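Local coordinates for protein inorganic pyrophosphatase (Anaplasma phagocytophilum, PDB 3LD3) that probably catalyses the magnesium-dependent hydrolysis of inorganic pyrophosphate to two phosphate ions, working as a homohexamer, at residues 113-118 with 158-163; 123-128 with 184-189. One frame throughout, in Å; residues are numbered along the deposited sequence.

Contact 1 of 2, residues 113-118 with 158-163; sequences GVLMMN and HFFSFY. With PO4 (phosphate ion), chain C.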
loop_
_atom_site.group_PDB
_atom_site.type_symbol
_atom_site.label_atom_id
_atom_site.label_comp_id
_atom_site.label_asym_id
_atom_site.label_seq_id
_atom_site.Cartn_x
_atom_site.Cartn_y
_atom_site.Cartn_z
ATOM N N GLY A 113 10.919 -13.340 -24.822
ATOM C CA GLY A 113 11.881 -14.393 -24.550
ATOM C C GLY A 113 11.247 -15.479 -23.727
ATOM O O GLY A 113 10.057 -15.428 -23.369
ATOM N N VAL A 114 12.032 -16.486 -23.431
ATOM C CA VAL A 114 11.557 -17.578 -22.612
ATOM C C VAL A 114 12.707 -18.153 -21.809
ATOM O O VAL A 114 13.809 -18.315 -22.344
ATOM C CB VAL A 114 10.839 -18.627 -23.466
ATOM C CG1 VAL A 114 11.701 -19.086 -24.651
ATOM C CG2 VAL A 114 10.351 -19.762 -22.609
ATOM N N LEU A 115 12.447 -18.415 -20.530
ATOM C CA LEU A 115 13.436 -19.024 -19.671
ATOM C C LEU A 115 13.091 -20.492 -19.599
ATOM O O LEU A 115 12.026 -20.875 -19.099
ATOM C CB LEU A 115 13.431 -18.398 -18.276
ATOM C CG LEU A 115 14.470 -18.891 -17.289
ATOM C CD1 LEU A 115 15.904 -18.722 -17.837
ATOM C CD2 LEU A 115 14.269 -18.155 -15.918
ATOM N N MET A 116 13.990 -21.337 -20.103
ATOM C CA MET A 116 13.773 -22.772 -20.016
ATOM C C MET A 116 14.103 -23.289 -18.620
ATOM O O MET A 116 15.077 -22.881 -17.990
ATOM C CB MET A 116 14.624 -23.525 -21.057
ATOM C CG MET A 116 14.503 -23.024 -22.472
ATOM S SD MET A 116 12.819 -22.814 -23.096
ATOM C CE MET A 116 12.144 -24.484 -23.089
ATOM N N MET A 117 13.287 -24.209 -18.141
ATOM C CA MET A 117 13.525 -24.838 -16.875
ATOM C C MET A 117 12.742 -26.122 -16.806
ATOM O O MET A 117 11.708 -26.270 -17.476
ATOM C CB MET A 117 13.132 -23.908 -15.713
ATOM C CG MET A 117 11.670 -23.657 -15.578
ATOM S SD MET A 117 11.364 -22.337 -14.355
ATOM C CE MET A 117 12.215 -20.966 -15.108
ATOM N N ASN A 118 13.269 -27.046 -16.012
ATOM C CA ASN A 118 12.632 -28.313 -15.711
ATOM C C ASN A 118 12.345 -28.356 -14.221
ATOM O O ASN A 118 13.192 -27.975 -13.420
ATOM C CB ASN A 118 13.554 -29.477 -16.068
ATOM C CG ASN A 118 13.783 -29.591 -17.550
ATOM O OD1 ASN A 118 14.883 -29.941 -17.981
ATOM N ND2 ASN A 118 12.755 -29.288 -18.348
ATOM N N HIS A 158 17.142 -16.508 -10.694
ATOM C CA HIS A 158 17.349 -16.716 -9.264
ATOM C C HIS A 158 16.018 -17.069 -8.553
ATOM O O HIS A 158 15.942 -18.011 -7.726
ATOM C CB HIS A 158 18.033 -15.466 -8.689
ATOM C CG HIS A 158 18.264 -15.503 -7.222
ATOM N ND1 HIS A 158 17.253 -15.289 -6.313
ATOM C CD2 HIS A 158 19.387 -15.736 -6.496
ATOM C CE1 HIS A 158 17.741 -15.371 -5.089
ATOM N NE2 HIS A 158 19.033 -15.677 -5.174
ATOM N N PHE A 159 14.962 -16.322 -8.870
ATOM C CA PHE A 159 13.654 -16.579 -8.291
ATOM C C PHE A 159 13.217 -18.041 -8.499
ATOM O O PHE A 159 12.809 -18.712 -7.570
ATOM C CB PHE A 159 12.606 -15.587 -8.835
ATOM C CG PHE A 159 11.208 -15.830 -8.323
ATOM C CD1 PHE A 159 10.801 -15.314 -7.093
ATOM C CD2 PHE A 159 10.315 -16.622 -9.037
ATOM C CE1 PHE A 159 9.509 -15.574 -6.583
ATOM C CE2 PHE A 159 9.032 -16.883 -8.537
ATOM C CZ PHE A 159 8.625 -16.351 -7.322
ATOM N N PHE A 160 13.250 -18.514 -9.737
ATOM C CA PHE A 160 12.772 -19.858 -10.004
ATOM C C PHE A 160 13.742 -20.907 -9.447
ATOM O O PHE A 160 13.304 -21.988 -9.030
ATOM C CB PHE A 160 12.480 -20.035 -11.499
ATOM C CG PHE A 160 11.219 -19.316 -11.915
ATOM C CD1 PHE A 160 9.991 -19.803 -11.497
ATOM C CD2 PHE A 160 11.279 -18.110 -12.581
ATOM C CE1 PHE A 160 8.811 -19.117 -11.799
ATOM C CE2 PHE A 160 10.117 -17.434 -12.896
ATOM C CZ PHE A 160 8.887 -17.949 -12.522
ATOM N N SER A 161 15.018 -20.543 -9.362
ATOM C CA SER A 161 16.037 -21.444 -8.797
ATOM C C SER A 161 15.824 -21.710 -7.312
ATOM O O SER A 161 16.157 -22.810 -6.827
ATOM C CB SER A 161 17.452 -20.895 -9.023
ATOM O OG SER A 161 17.857 -20.991 -10.372
ATOM N N PHE A 162 15.257 -20.737 -6.575
ATOM C CA PHE A 162 15.295 -20.790 -5.111
ATOM C C PHE A 162 13.954 -20.699 -4.392
ATOM O O PHE A 162 13.851 -21.056 -3.205
ATOM C CB PHE A 162 16.294 -19.748 -4.561
ATOM C CG PHE A 162 17.704 -19.959 -5.040
ATOM C CD1 PHE A 162 18.383 -21.143 -4.743
ATOM C CD2 PHE A 162 18.360 -19.003 -5.806
ATOM C CE1 PHE A 162 19.663 -21.349 -5.220
ATOM C CE2 PHE A 162 19.649 -19.204 -6.282
ATOM C CZ PHE A 162 20.300 -20.379 -5.993
ATOM N N TYR A 163 12.908 -20.243 -5.079
ATOM C CA TYR A 163 11.634 -20.022 -4.394
ATOM C C TYR A 163 10.944 -21.255 -3.860
ATOM O O TYR A 163 10.116 -21.147 -2.954
ATOM C CB TYR A 163 10.647 -19.203 -5.230
ATOM C CG TYR A 163 9.839 -19.905 -6.286
ATOM C CD1 TYR A 163 8.462 -19.741 -6.347
ATOM C CD2 TYR A 163 10.436 -20.722 -7.235
ATOM C CE1 TYR A 163 7.709 -20.332 -7.379
ATOM C CE2 TYR A 163 9.691 -21.327 -8.241
ATOM C CZ TYR A 163 8.329 -21.110 -8.304
ATOM O OH TYR A 163 7.602 -21.679 -9.341
HETATM P P PO4 C . 4.145 -23.289 -9.597
HETATM O O1 PO4 C . 4.938 -24.441 -10.163
HETATM O O2 PO4 C . 3.190 -23.764 -8.518
HETATM O O3 PO4 C . 5.066 -22.265 -8.965
HETATM O O4 PO4 C . 3.379 -22.633 -10.747
#

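Contact 2 of 2, residues 123-128 with 184-189; sequences EDAKVL and KELIRS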
loop_
_atom_site.group_PDB
_atom_site.type_symbol
_atom_site.label_atom_id
_atom_site.label_comp_id
_atom_site.label_asym_id
_atom_site.label_seq_id
_atom_site.Cartn_x
_atom_site.Cartn_y
_atom_site.Cartn_z
ATOM N N GLU A 123 8.813 -30.286 -18.130
ATOM C CA GLU A 123 9.227 -29.054 -18.816
ATOM C C GLU A 123 8.323 -27.899 -18.416
ATOM O O GLU A 123 7.103 -27.974 -18.604
ATOM C CB GLU A 123 9.180 -29.252 -20.340
ATOM N N ASP A 124 8.888 -26.831 -17.855
ATOM C CA ASP A 124 8.054 -25.765 -17.284
ATOM C C ASP A 124 8.590 -24.373 -17.613
ATOM O O ASP A 124 8.747 -23.516 -16.725
ATOM C CB ASP A 124 7.910 -25.950 -15.766
ATOM C CG ASP A 124 6.681 -25.247 -15.192
ATOM O OD1 ASP A 124 5.818 -24.733 -15.952
ATOM O OD2 ASP A 124 6.563 -25.206 -13.955
ATOM N N ALA A 125 8.832 -24.145 -18.900
ATOM C CA ALA A 125 9.379 -22.882 -19.371
ATOM C C ALA A 125 8.506 -21.715 -18.963
ATOM O O ALA A 125 7.296 -21.859 -18.851
ATOM C CB ALA A 125 9.529 -22.903 -20.899
ATOM N N LYS A 126 9.133 -20.565 -18.762
ATOM C CA LYS A 126 8.427 -19.335 -18.395
ATOM C C LYS A 126 8.669 -18.294 -19.479
ATOM O O LYS A 126 9.782 -17.869 -19.686
ATOM C CB LYS A 126 8.924 -18.809 -17.053
ATOM C CG LYS A 126 8.746 -19.797 -15.879
ATOM C CD LYS A 126 7.295 -20.312 -15.716
ATOM C CE LYS A 126 7.263 -21.329 -14.545
ATOM N NZ LYS A 126 6.046 -22.131 -14.481
ATOM N N VAL A 127 7.614 -17.908 -20.187
ATOM C CA VAL A 127 7.704 -16.878 -21.196
ATOM C C VAL A 127 7.806 -15.526 -20.477
ATOM O O VAL A 127 7.150 -15.316 -19.444
ATOM C CB VAL A 127 6.462 -16.920 -22.111
ATOM C CG1 VAL A 127 6.403 -15.704 -23.098
ATOM C CG2 VAL A 127 6.420 -18.217 -22.896
ATOM N N LEU A 128 8.661 -14.653 -20.987
ATOM C CA LEU A 128 8.771 -13.267 -20.568
ATOM C C LEU A 128 8.165 -12.338 -21.615
ATOM O O LEU A 128 8.454 -12.459 -22.796
ATOM C CB LEU A 128 10.224 -12.868 -20.334
ATOM C CG LEU A 128 10.502 -11.449 -19.817
ATOM C CD1 LEU A 128 9.887 -11.200 -18.408
ATOM C CD2 LEU A 128 12.031 -11.100 -19.787
ATOM N N LYS A 184 7.848 -17.354 -29.170
ATOM C CA LYS A 184 6.696 -17.420 -30.048
ATOM C C LYS A 184 6.445 -18.838 -30.594
ATOM O O LYS A 184 5.299 -19.251 -30.719
ATOM C CB LYS A 184 6.782 -16.342 -31.167
ATOM C CG LYS A 184 6.724 -14.934 -30.573
ATOM C CD LYS A 184 6.673 -13.773 -31.573
ATOM C CE LYS A 184 7.971 -13.454 -32.119
ATOM N NZ LYS A 184 8.026 -12.311 -33.133
ATOM N N GLU A 185 7.500 -19.596 -30.926
ATOM C CA GLU A 185 7.300 -20.941 -31.453
ATOM C C GLU A 185 6.776 -21.879 -30.357
ATOM O O GLU A 185 5.936 -22.741 -30.626
ATOM C CB GLU A 185 8.584 -21.464 -32.118
ATOM C CG GLU A 185 8.446 -22.824 -32.771
ATOM C CD GLU A 185 7.616 -22.835 -34.037
ATOM O OE1 GLU A 185 7.305 -21.751 -34.600
ATOM O OE2 GLU A 185 7.293 -23.959 -34.485
ATOM N N LEU A 186 7.247 -21.690 -29.131
ATOM C CA LEU A 186 6.717 -22.444 -27.976
ATOM C C LEU A 186 5.201 -22.226 -27.814
ATOM O O LEU A 186 4.419 -23.175 -27.591
ATOM C CB LEU A 186 7.461 -22.035 -26.711
ATOM C CG LEU A 186 7.103 -22.712 -25.378
ATOM C CD1 LEU A 186 8.334 -22.896 -24.482
ATOM C CD2 LEU A 186 6.019 -21.916 -24.655
ATOM N N ILE A 187 4.803 -20.965 -27.888
ATOM C CA ILE A 187 3.386 -20.573 -27.817
ATOM C C ILE A 187 2.581 -21.186 -28.969
ATOM O O ILE A 187 1.511 -21.764 -28.761
ATOM C CB ILE A 187 3.250 -19.034 -27.744
ATOM C CG1 ILE A 187 3.867 -18.503 -26.433
ATOM C CG2 ILE A 187 1.774 -18.601 -27.880
ATOM C CD1 ILE A 187 4.089 -17.026 -26.438
ATOM N N ARG A 188 3.113 -21.105 -30.187
ATOM C CA ARG A 188 2.474 -21.723 -31.349
ATOM C C ARG A 188 2.170 -23.200 -31.081
ATOM O O ARG A 188 1.049 -23.654 -31.316
ATOM C CB ARG A 188 3.378 -21.590 -32.593
ATOM C CG ARG A 188 3.225 -22.717 -33.593
ATOM C CD ARG A 188 4.273 -22.642 -34.684
ATOM N NE ARG A 188 4.078 -23.688 -35.670
ATOM C CZ ARG A 188 3.216 -23.589 -36.671
ATOM N NH1 ARG A 188 2.458 -22.495 -36.775
ATOM N NH2 ARG A 188 3.089 -24.585 -37.539
ATOM N N SER A 189 3.185 -23.933 -30.630
ATOM C CA SER A 189 3.061 -25.356 -30.282
ATOM C C SER A 189 1.975 -25.624 -29.255
ATOM O O SER A 189 1.212 -26.575 -29.398
ATOM C CB SER A 189 4.370 -25.915 -29.757
ATOM O OG SER A 189 5.263 -26.035 -30.835
#

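Contact 1 of 2, residues 113-118 with 158-163
M117 and F160 meet in a Met-aromatic contact that joins strand 106-119 of the curled pyrophosphatase sheet to the C-terminal part of helix 150-162. The example shows how a flexible thioether can fit itself to the base of a phenyl ring. The two side chains cross at about a right angle, and M117 SD lies 4.5 Å from the centroid of the F160 ring, 36° off its normal, so the approach is oblique. The terminal methyl does the closest touching: M117 CE is 3.7 Å from F160 CG and equally near F160 CB. The bend at chi3 of M117 (61°) folds CE round beside SD, so that sulfur and methyl both rest against CB and CG of F160. L115, two residues earlier on the same strand face, approaches more loosely, its CD2 standing 4.5 Å from F160 CD2. Inside the helical segment F159 CD2 sits over the centre of one F160 face, 3.8 Å above the plane, and K126 of the adjacent strand also packs on F160.

All three touching residues are buried, but the packing gives way to a polar site at Y163. This residue, predicted to bind substrate, turns its hydroxyl to a phosphate ion, probably from the crystallisation liquor, that R65, K121 and K164 also hold. F159 CE2 lies over the rim of one Y163 face, while the phosphate oxygen comes to the ring's edge, near its plane. Y163 OH donates the bond to PO4 O3, at 2.6 Å.

Contact 2 of 2, residues 123-128 with 184-189
A125, V127, L186 and I187 form a purely apolar joint between strand 122-131 and the C-terminal helix 180-195, a small case of how alternation of side chains along an extended chain separates packing from chemistry. Three methyl contacts make it up. The shortest runs from A125 CB to L186 CD1, 3.8 Å apart. The other branch of L186 serves the next residue on that face, with CD2 4.1 Å from V127 CG2; the V127 and L186 side chains run alongside one another, pointing opposite ways. L186 holds CG anti to its own nitrogen (chi1 -179°), which carries both methyls out from the helix toward the strand. I187 adds a lighter touch through the end of its chain, CD1 lying 4.3 Å from V127 CG1.

No hydrogen bond or salt bridge crosses between the segments. On the strand K126, whose side chain leaves away from the helix, makes a salt bridge from NZ to D124 OD1 at 3.0 Å, weak as a hydrogen bond. The same ammonium reaches D92 and Y77.

D124 and D92 are predicted magnesium ligands, and D87, a third, also lies close to D124. K126 NZ would be expected to offset part of the negative charge gathered there, whereas the methyl contacts give the opposite face a nonpolar seat against the helix.

From the N terminus, the chain first runs through 113-118 on strand 106-119, then turns back through 123-128 on the antiparallel neighbour, strand 122-131. Contact 1 closes its loop when the chain reaches 158-163 at the end of helix 150-162; contact 2 closes later, at 184-189 in helix 180-195. The segments therefore alternate, and the two loops cross. Their centres lie 13 Å apart, yet the first segments touch directly as sheet partners: L115 N probably bonds to K126 O at 2.8 Å, and L128 N to G113 O at 2.9 Å. One strand pair thus ties both helices to the curled sheet.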